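Local atomic coordinates of glucose-6-phosphate isomerase (Thermus thermophilus, PDB entry 1ZZG), a protein that probably catalyses the reversible interconversion of glucose 6-phosphate and fructose 6-phosphate, a step shared by glycolysis and gluconeogenesis. Residues Gly185-Ala190 against His265-Gly270; Leu41-Leu46 against Leu377-Met382; Gly75-Gly80 against Asn121-Ser126. One frame throughout, in Å; residues are numbered along the deposited sequence.

Interaction 1 of 3, residues Gly185-Ala190 against His265-Gly270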
loop_
_atom_site.group_PDB
_atom_site.type_symbol
_atom_site.label_atom_id
_atom_site.label_comp_id
_atom_site.label_asym_id
_atom_site.label_seq_id
_atom_site.Cartn_x
_atom_site.Cartn_y
_atom_site.Cartn_z
ATOM N N GLY A 185 1.166 -14.895 -18.406
ATOM C CA GLY A 185 1.538 -15.127 -17.023
ATOM C C GLY A 185 0.682 -14.318 -16.060
ATOM O O GLY A 185 0.104 -13.296 -16.428
ATOM N N GLY A 186 0.601 -14.779 -14.817
ATOM C CA GLY A 186 -0.194 -14.086 -13.817
ATOM C C GLY A 186 0.010 -12.583 -13.691
ATOM O O GLY A 186 -0.955 -11.820 -13.783
ATOM N N ARG A 187 1.248 -12.135 -13.483
ATOM C CA ARG A 187 1.475 -10.701 -13.323
ATOM C C ARG A 187 1.278 -9.897 -14.596
ATOM O O ARG A 187 1.290 -8.672 -14.556
ATOM C CB ARG A 187 2.868 -10.427 -12.733
ATOM C CG ARG A 187 4.011 -11.049 -13.492
ATOM C CD ARG A 187 5.338 -10.810 -12.769
ATOM N NE ARG A 187 6.410 -11.510 -13.463
ATOM C CZ ARG A 187 6.735 -12.781 -13.261
ATOM N NH1 ARG A 187 6.083 -13.511 -12.362
ATOM N NH2 ARG A 187 7.693 -13.334 -13.992
ATOM N N PHE A 188 1.086 -10.585 -15.718
ATOM C CA PHE A 188 0.863 -9.928 -17.009
ATOM C C PHE A 188 -0.578 -10.170 -17.468
ATOM O O PHE A 188 -0.903 -9.951 -18.635
ATOM C CB PHE A 188 1.804 -10.515 -18.071
ATOM C CG PHE A 188 3.238 -10.091 -17.926
ATOM C CD1 PHE A 188 3.716 -8.967 -18.595
ATOM C CD2 PHE A 188 4.116 -10.817 -17.130
ATOM C CE1 PHE A 188 5.045 -8.576 -18.474
ATOM C CE2 PHE A 188 5.451 -10.433 -17.002
ATOM C CZ PHE A 188 5.912 -9.311 -17.677
ATOM N N SER A 189 -1.438 -10.600 -16.549
ATOM C CA SER A 189 -2.819 -10.941 -16.895
ATOM C C SER A 189 -3.909 -9.900 -16.675
ATOM O O SER A 189 -5.081 -10.217 -16.848
ATOM C CB SER A 189 -3.234 -12.205 -16.137
ATOM O OG SER A 189 -3.544 -11.898 -14.778
ATOM N N ALA A 190 -3.553 -8.675 -16.309
ATOM C CA ALA A 190 -4.569 -7.659 -16.037
ATOM C C ALA A 190 -5.607 -7.408 -17.132
ATOM O O ALA A 190 -6.770 -7.145 -16.828
ATOM C CB ALA A 190 -3.902 -6.343 -15.665
ATOM N N HIS A 265 7.383 -5.381 -11.694
ATOM C CA HIS A 265 8.814 -5.093 -11.712
ATOM C C HIS A 265 9.668 -6.102 -10.936
ATOM O O HIS A 265 10.583 -6.716 -11.494
ATOM C CB HIS A 265 9.059 -3.688 -11.159
ATOM C CG HIS A 265 10.494 -3.269 -11.196
ATOM N ND1 HIS A 265 11.106 -2.808 -12.341
ATOM C CD2 HIS A 265 11.446 -3.266 -10.232
ATOM C CE1 HIS A 265 12.374 -2.537 -12.081
ATOM N NE2 HIS A 265 12.605 -2.806 -10.807
ATOM N N ASP A 266 9.363 -6.256 -9.652
ATOM C CA ASP A 266 10.084 -7.162 -8.754
ATOM C C ASP A 266 10.121 -8.625 -9.197
ATOM O O ASP A 266 11.186 -9.213 -9.325
ATOM C CB ASP A 266 9.461 -7.112 -7.354
ATOM C CG ASP A 266 9.870 -5.884 -6.561
ATOM O OD1 ASP A 266 10.384 -4.912 -7.155
ATOM O OD2 ASP A 266 9.658 -5.896 -5.326
ATOM N N GLU A 267 8.948 -9.213 -9.407
ATOM C CA GLU A 267 8.866 -10.614 -9.795
ATOM C C GLU A 267 9.462 -10.910 -11.167
ATOM O O GLU A 267 9.989 -11.998 -11.394
ATOM C CB GLU A 267 7.409 -11.081 -9.741
ATOM C CG GLU A 267 7.255 -12.500 -9.245
ATOM C CD GLU A 267 5.823 -12.850 -8.882
ATOM O OE1 GLU A 267 5.599 -13.295 -7.737
ATOM O OE2 GLU A 267 4.927 -12.686 -9.736
ATOM N N SER A 268 9.385 -9.946 -12.079
ATOM C CA SER A 268 9.917 -10.141 -13.423
ATOM C C SER A 268 11.438 -10.006 -13.514
ATOM O O SER A 268 12.108 -10.849 -14.115
ATOM C CB SER A 268 9.288 -9.144 -14.406
ATOM O OG SER A 268 7.891 -9.343 -14.548
ATOM N N LEU A 269 11.976 -8.955 -12.901
ATOM C CA LEU A 269 13.403 -8.672 -12.979
ATOM C C LEU A 269 14.294 -9.057 -11.789
ATOM O O LEU A 269 15.523 -8.970 -11.883
ATOM C CB LEU A 269 13.573 -7.189 -13.325
ATOM C CG LEU A 269 12.729 -6.793 -14.551
ATOM C CD1 LEU A 269 12.749 -5.281 -14.768
ATOM C CD2 LEU A 269 13.258 -7.527 -15.781
ATOM N N GLY A 270 13.690 -9.463 -10.673
ATOM C CA GLY A 270 14.473 -9.888 -9.519
ATOM C C GLY A 270 14.850 -11.321 -9.839
ATOM O O GLY A 270 14.208 -12.273 -9.382
#
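The guanidinium of R187 lies against the last turn of helix 257-269, with E267 O over one face, 3.7 Å above the plane and off toward the rim. Both polar partners from the helix sit tilted out of the guanidinium plane. NE gives its hydrogen to S268 OG over 2.8 Å, and NH1 makes a salt bridge to E267 OE2 at 3.0 Å. That bridge is not a flat, two-pronged one: the guanidinium and carboxylate planes stand 67° apart, and NH1 comes to OE2 from above the carboxylate plane. The ring of F188 approaches the same hydroxyl obliquely, CE2 lying 3.6 Å from S268 OG.

R187 gets there with CG set between its backbone N and carbonyl carbon (chi1 54°), after which the chain runs straight out from CG to NE. The far end is gripped as well: Q399 takes a bond from NH1, while the carbonyls of D398 and A396 accept from NH2, so the rotation of the guanidinium is fixed from several sides. S268 OG, for its part, also bonds to L264 O one turn back, and E267 OE2 is met by Q263 NE2.

All four touching side chains are buried. E267 is the predicted proton donor. An arginine laid beside this glutamate is consistent with the active site of a phosphoglucose isomerase, which lies between the two SIS-type halves of the chain.

Interaction 2 of 3, residues Leu41-Leu46 against Leu377-Met382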
loop_
_atom_site.group_PDB
_atom_site.type_symbol
_atom_site.label_atom_id
_atom_site.label_comp_id
_atom_site.label_asym_id
_atom_site.label_seq_id
_atom_site.Cartn_x
_atom_site.Cartn_y
_atom_site.Cartn_z
ATOM N N LEU A 41 4.467 -14.541 -23.933
ATOM C CA LEU A 41 4.301 -13.187 -24.453
ATOM C C LEU A 41 2.863 -12.891 -24.892
ATOM O O LEU A 41 2.617 -11.922 -25.611
ATOM C CB LEU A 41 5.259 -12.968 -25.634
ATOM C CG LEU A 41 6.742 -13.216 -25.315
ATOM C CD1 LEU A 41 7.602 -12.898 -26.535
ATOM C CD2 LEU A 41 7.159 -12.357 -24.138
ATOM N N GLY A 42 1.919 -13.723 -24.451
ATOM C CA GLY A 42 0.522 -13.540 -24.814
ATOM C C GLY A 42 -0.081 -12.207 -24.391
ATOM O O GLY A 42 -1.109 -11.790 -24.925
ATOM N N TRP A 43 0.541 -11.535 -23.427
ATOM C CA TRP A 43 0.028 -10.247 -22.962
ATOM C C TRP A 43 0.090 -9.172 -24.044
ATOM O O TRP A 43 -0.559 -8.132 -23.934
ATOM C CB TRP A 43 0.790 -9.775 -21.722
ATOM C CG TRP A 43 2.271 -9.842 -21.867
ATOM C CD1 TRP A 43 3.081 -10.889 -21.534
ATOM C CD2 TRP A 43 3.123 -8.832 -22.414
ATOM N NE1 TRP A 43 4.387 -10.592 -21.842
ATOM C CE2 TRP A 43 4.441 -9.335 -22.383
ATOM C CE3 TRP A 43 2.900 -7.547 -22.928
ATOM C CZ2 TRP A 43 5.534 -8.600 -22.848
ATOM C CZ3 TRP A 43 3.989 -6.814 -23.391
ATOM C CH2 TRP A 43 5.288 -7.344 -23.347
ATOM N N MET A 44 0.868 -9.417 -25.093
ATOM C CA MET A 44 0.966 -8.454 -26.187
ATOM C C MET A 44 -0.297 -8.525 -27.041
ATOM O O MET A 44 -0.694 -7.543 -27.666
ATOM C CB MET A 44 2.165 -8.770 -27.083
ATOM C CG MET A 44 3.514 -8.771 -26.390
ATOM S SD MET A 44 4.816 -9.292 -27.542
ATOM C CE MET A 44 6.266 -9.135 -26.513
ATOM N N ASP A 45 -0.932 -9.695 -27.046
ATOM C CA ASP A 45 -2.118 -9.919 -27.867
ATOM C C ASP A 45 -3.470 -9.658 -27.214
ATOM O O ASP A 45 -4.475 -9.516 -27.910
ATOM C CB ASP A 45 -2.072 -11.345 -28.407
ATOM C CG ASP A 45 -0.718 -11.685 -29.015
ATOM O OD1 ASP A 45 -0.316 -11.007 -29.986
ATOM O OD2 ASP A 45 -0.047 -12.613 -28.512
ATOM N N LEU A 46 -3.503 -9.591 -25.887
ATOM C CA LEU A 46 -4.755 -9.342 -25.179
ATOM C C LEU A 46 -5.524 -8.114 -25.678
ATOM O O LEU A 46 -6.752 -8.137 -25.745
ATOM C CB LEU A 46 -4.500 -9.210 -23.676
ATOM C CG LEU A 46 -4.037 -10.479 -22.962
ATOM C CD1 LEU A 46 -3.717 -10.149 -21.508
ATOM C CD2 LEU A 46 -5.120 -11.552 -23.042
ATOM N N LEU A 377 -0.884 3.144 -20.013
ATOM C CA LEU A 377 0.190 3.111 -19.018
ATOM C C LEU A 377 0.573 1.694 -18.581
ATOM O O LEU A 377 1.748 1.334 -18.564
ATOM C CB LEU A 377 -0.194 3.941 -17.787
ATOM C CG LEU A 377 0.805 3.926 -16.621
ATOM C CD1 LEU A 377 2.186 4.361 -17.108
ATOM C CD2 LEU A 377 0.314 4.847 -15.512
ATOM N N MET A 378 -0.418 0.889 -18.227
ATOM C CA MET A 378 -0.150 -0.480 -17.801
ATOM C C MET A 378 0.537 -1.318 -18.880
ATOM O O MET A 378 1.506 -2.025 -18.601
ATOM C CB MET A 378 -1.454 -1.150 -17.357
ATOM C CG MET A 378 -2.022 -0.560 -16.070
ATOM S SD MET A 378 -3.591 -1.309 -15.549
ATOM C CE MET A 378 -2.999 -2.868 -14.871
ATOM N N GLN A 379 0.040 -1.242 -20.110
ATOM C CA GLN A 379 0.639 -2.006 -21.205
ATOM C C GLN A 379 2.057 -1.484 -21.481
ATOM O O GLN A 379 2.959 -2.252 -21.825
ATOM C CB GLN A 379 -0.215 -1.889 -22.473
ATOM C CG GLN A 379 0.251 -2.801 -23.616
ATOM C CD GLN A 379 -0.165 -4.249 -23.424
ATOM O OE1 GLN A 379 -0.634 -4.635 -22.356
ATOM N NE2 GLN A 379 0.010 -5.061 -24.462
ATOM N N HIS A 380 2.237 -0.176 -21.331
ATOM C CA HIS A 380 3.537 0.467 -21.531
ATOM C C HIS A 380 4.550 -0.104 -20.546
ATOM O O HIS A 380 5.689 -0.400 -20.912
ATOM C CB HIS A 380 3.408 1.983 -21.310
ATOM C CG HIS A 380 4.721 2.698 -21.186
ATOM N ND1 HIS A 380 5.196 3.560 -22.152
ATOM C CD2 HIS A 380 5.653 2.687 -20.201
ATOM C CE1 HIS A 380 6.364 4.046 -21.768
ATOM N NE2 HIS A 380 6.663 3.533 -20.588
ATOM N N LEU A 381 4.135 -0.242 -19.289
ATOM C CA LEU A 381 5.016 -0.761 -18.251
ATOM C C LEU A 381 5.347 -2.230 -18.461
ATOM O O LEU A 381 6.455 -2.673 -18.148
ATOM C CB LEU A 381 4.396 -0.534 -16.871
ATOM C CG LEU A 381 4.336 0.960 -16.522
ATOM C CD1 LEU A 381 3.479 1.185 -15.289
ATOM C CD2 LEU A 381 5.751 1.488 -16.303
ATOM N N MET A 382 4.395 -2.992 -18.992
ATOM C CA MET A 382 4.662 -4.396 -19.246
ATOM C C MET A 382 5.731 -4.500 -20.337
ATOM O O MET A 382 6.619 -5.345 -20.248
ATOM C CB MET A 382 3.374 -5.131 -19.636
ATOM C CG MET A 382 2.459 -5.359 -18.434
ATOM S SD MET A 382 0.976 -6.369 -18.741
ATOM C CE MET A 382 -0.229 -5.093 -19.127
HETATM O O HOH W 1 -2.052 -6.928 -21.971
#
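W43 packs one face of its indole on M382 and hands its carbonyl to Q379, joining the loop 41-46 to helix 371-391 through a Met-aromatic contact and a hydrogen bond. M382 CB stands 4.1 Å from W43 CE3, over the rim of the ring. The sulfur is more remote and oblique, 42° off the normal of the five-membered ring. F188 stacks on the indole from the M382 side, and over the opposite face lies M44 CG, 3.6 Å above the plane.

The polar half of the contact centres on W43 O. Q379 NE2 reaches it over 3.2 Å, nearly straight at 170°, with the acceptor almost in the plane of the amide. A water also donates to W43 O at 2.7 Å and to Q379 OE1 at the same distance, so NE2 bonds the carbonyl directly while OE1 is linked to it through the water. The bend in the Q379 chain at chi2 (78°) turns the amide toward the loop, although its CB does not point there.

In the second shell, N217 takes a further bond from Q379 NE2 through OD1 and gives one to M44 O through ND2, consistent with NE2, not OE1, facing N217 and W43 O. W383 meets the indole edge-to-face. An alanine in place of Q379 would probably cost W43 O its direct donor and N217 OD1 the bond from NE2, and open a gap between loop and helix.

Beyond the polar cluster, the indole's outer corner meets the helix backbone itself, with W43 CH2 3.9 Å from M382 O.

Interaction 3 of 3, residues Gly75-Gly80 against Asn121-Ser126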
loop_
_atom_site.group_PDB
_atom_site.type_symbol
_atom_site.label_atom_id
_atom_site.label_comp_id
_atom_site.label_asym_id
_atom_site.label_seq_id
_atom_site.Cartn_x
_atom_site.Cartn_y
_atom_site.Cartn_z
ATOM N N GLY A 75 -1.914 -12.140 -5.751
ATOM C CA GLY A 75 -0.846 -11.781 -6.662
ATOM C C GLY A 75 -1.355 -11.320 -8.019
ATOM O O GLY A 75 -2.103 -10.350 -8.117
ATOM N N GLY A 76 -0.950 -12.024 -9.070
ATOM C CA GLY A 76 -1.368 -11.656 -10.410
ATOM C C GLY A 76 -2.868 -11.732 -10.627
ATOM O O GLY A 76 -3.399 -11.097 -11.534
ATOM N N SER A 77 -3.558 -12.496 -9.789
ATOM C CA SER A 77 -5.002 -12.643 -9.921
ATOM C C SER A 77 -5.783 -11.635 -9.080
ATOM O O SER A 77 -7.014 -11.668 -9.051
ATOM C CB SER A 77 -5.414 -14.062 -9.532
ATOM O OG SER A 77 -4.825 -15.012 -10.398
ATOM N N ALA A 78 -5.070 -10.737 -8.403
ATOM C CA ALA A 78 -5.727 -9.747 -7.559
ATOM C C ALA A 78 -5.261 -8.306 -7.766
ATOM O O ALA A 78 -6.082 -7.385 -7.778
ATOM C CB ALA A 78 -5.550 -10.130 -6.087
ATOM N N LEU A 79 -3.953 -8.105 -7.922
ATOM C CA LEU A 79 -3.423 -6.755 -8.071
ATOM C C LEU A 79 -3.954 -5.980 -9.275
ATOM O O LEU A 79 -4.324 -4.808 -9.140
ATOM C CB LEU A 79 -1.885 -6.784 -8.072
ATOM C CG LEU A 79 -1.253 -7.277 -6.754
ATOM C CD1 LEU A 79 0.260 -7.287 -6.884
ATOM C CD2 LEU A 79 -1.678 -6.390 -5.584
ATOM N N GLY A 80 -3.986 -6.621 -10.443
ATOM C CA GLY A 80 -4.500 -5.960 -11.635
ATOM C C GLY A 80 -5.949 -5.569 -11.393
ATOM O O GLY A 80 -6.335 -4.418 -11.621
ATOM N N ASN A 121 -15.899 -14.963 -7.575
ATOM C CA ASN A 121 -15.045 -15.192 -8.735
ATOM C C ASN A 121 -13.712 -15.771 -8.276
ATOM O O ASN A 121 -12.892 -15.058 -7.690
ATOM C CB ASN A 121 -14.816 -13.860 -9.469
ATOM C CG ASN A 121 -13.927 -13.994 -10.702
ATOM O OD1 ASN A 121 -13.375 -13.001 -11.176
ATOM N ND2 ASN A 121 -13.795 -15.213 -11.231
ATOM N N ALA A 122 -13.508 -17.064 -8.519
ATOM C CA ALA A 122 -12.262 -17.723 -8.142
ATOM C C ALA A 122 -11.282 -17.557 -9.295
ATOM O O ALA A 122 -11.500 -18.083 -10.390
ATOM C CB ALA A 122 -12.506 -19.189 -7.870
ATOM N N VAL A 123 -10.196 -16.836 -9.039
ATOM C CA VAL A 123 -9.200 -16.558 -10.063
ATOM C C VAL A 123 -7.826 -17.132 -9.747
ATOM O O VAL A 123 -7.239 -16.828 -8.705
ATOM C CB VAL A 123 -9.042 -15.037 -10.267
ATOM C CG1 VAL A 123 -8.238 -14.767 -11.536
ATOM C CG2 VAL A 123 -10.418 -14.369 -10.330
ATOM N N SER A 124 -7.316 -17.953 -10.661
ATOM C CA SER A 124 -5.996 -18.568 -10.516
ATOM C C SER A 124 -5.566 -19.153 -11.860
ATOM O O SER A 124 -6.301 -19.942 -12.456
ATOM C CB SER A 124 -6.033 -19.682 -9.468
ATOM O OG SER A 124 -4.780 -20.347 -9.404
ATOM N N LYS A 125 -4.383 -18.772 -12.338
ATOM C CA LYS A 125 -3.900 -19.284 -13.618
ATOM C C LYS A 125 -3.647 -20.789 -13.543
ATOM O O LYS A 125 -4.170 -21.548 -14.355
ATOM C CB LYS A 125 -2.611 -18.570 -14.046
ATOM C CG LYS A 125 -2.067 -19.072 -15.380
ATOM C CD LYS A 125 -0.777 -18.362 -15.779
ATOM C CE LYS A 125 -0.213 -18.927 -17.080
ATOM N NZ LYS A 125 -1.123 -18.677 -18.232
ATOM N N SER A 126 -2.852 -21.209 -12.561
ATOM C CA SER A 126 -2.531 -22.626 -12.377
ATOM C C SER A 126 -3.753 -23.354 -11.835
ATOM O O SER A 126 -3.923 -24.559 -12.049
ATOM C CB SER A 126 -1.389 -22.787 -11.376
ATOM O OG SER A 126 -1.832 -22.442 -10.074
#
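S77 presses its CB and OG onto V123 and the backbone that follows it, and the turn from G75 onward brings it there. G75 has a positive phi (61°), and its carbonyl accepts two backbone bonds, from A78 N and from L79 N at 2.9 Å, which curls the chain tightly through G76. S77 then points at the strand. Its CB lies 3.5 Å from V123 CG1 and 3.4 Å from V123 O, while OG passes 3.7 Å from S124 CA. With CG1 anti to the backbone N (chi1 -168°), that V123 methyl faces S77. S77 O is buried here without a partner in the model. A78 takes the N-cap position, and L79 starts helix 79-88, its side chain touching S259 and Q263 of helix 257-269.

On the strand side, S124 OG is bonded to G127 N and K125 NZ to the carbonyls of V184 and K182. These are loops at the C-terminal edge of the parallel sheet of a SIS-type alpha/beta domain, where the family probably binds its sugar phosphate. The turn between strand 68-72 and helix 79-88 folds over the end of strand 118-124, which pairs in parallel with 68-72 and 155-159 while V123 also touches V194 of helix 193-201.

In the fold
Along the chain, interaction 3 closes before interaction 1 opens, and both fall inside the long loop closed by interaction 2. Interaction 1 is the hub: its centre lies about 11 Å from that of interaction 2 and about 12 Å from that of interaction 3, and it touches both, while the other two centres are about 17 Å apart and do not meet. The loop 185-190, which follows the last strand of the five-stranded parallel sheet, thus reaches helix 257-269, helix 371-391 and the turns around strands 68-72 and 118-124. The side chains of S77 and M382 lie about 10 and 12 Å from that of E267, consistent with an active site assembled from distant parts of the chain.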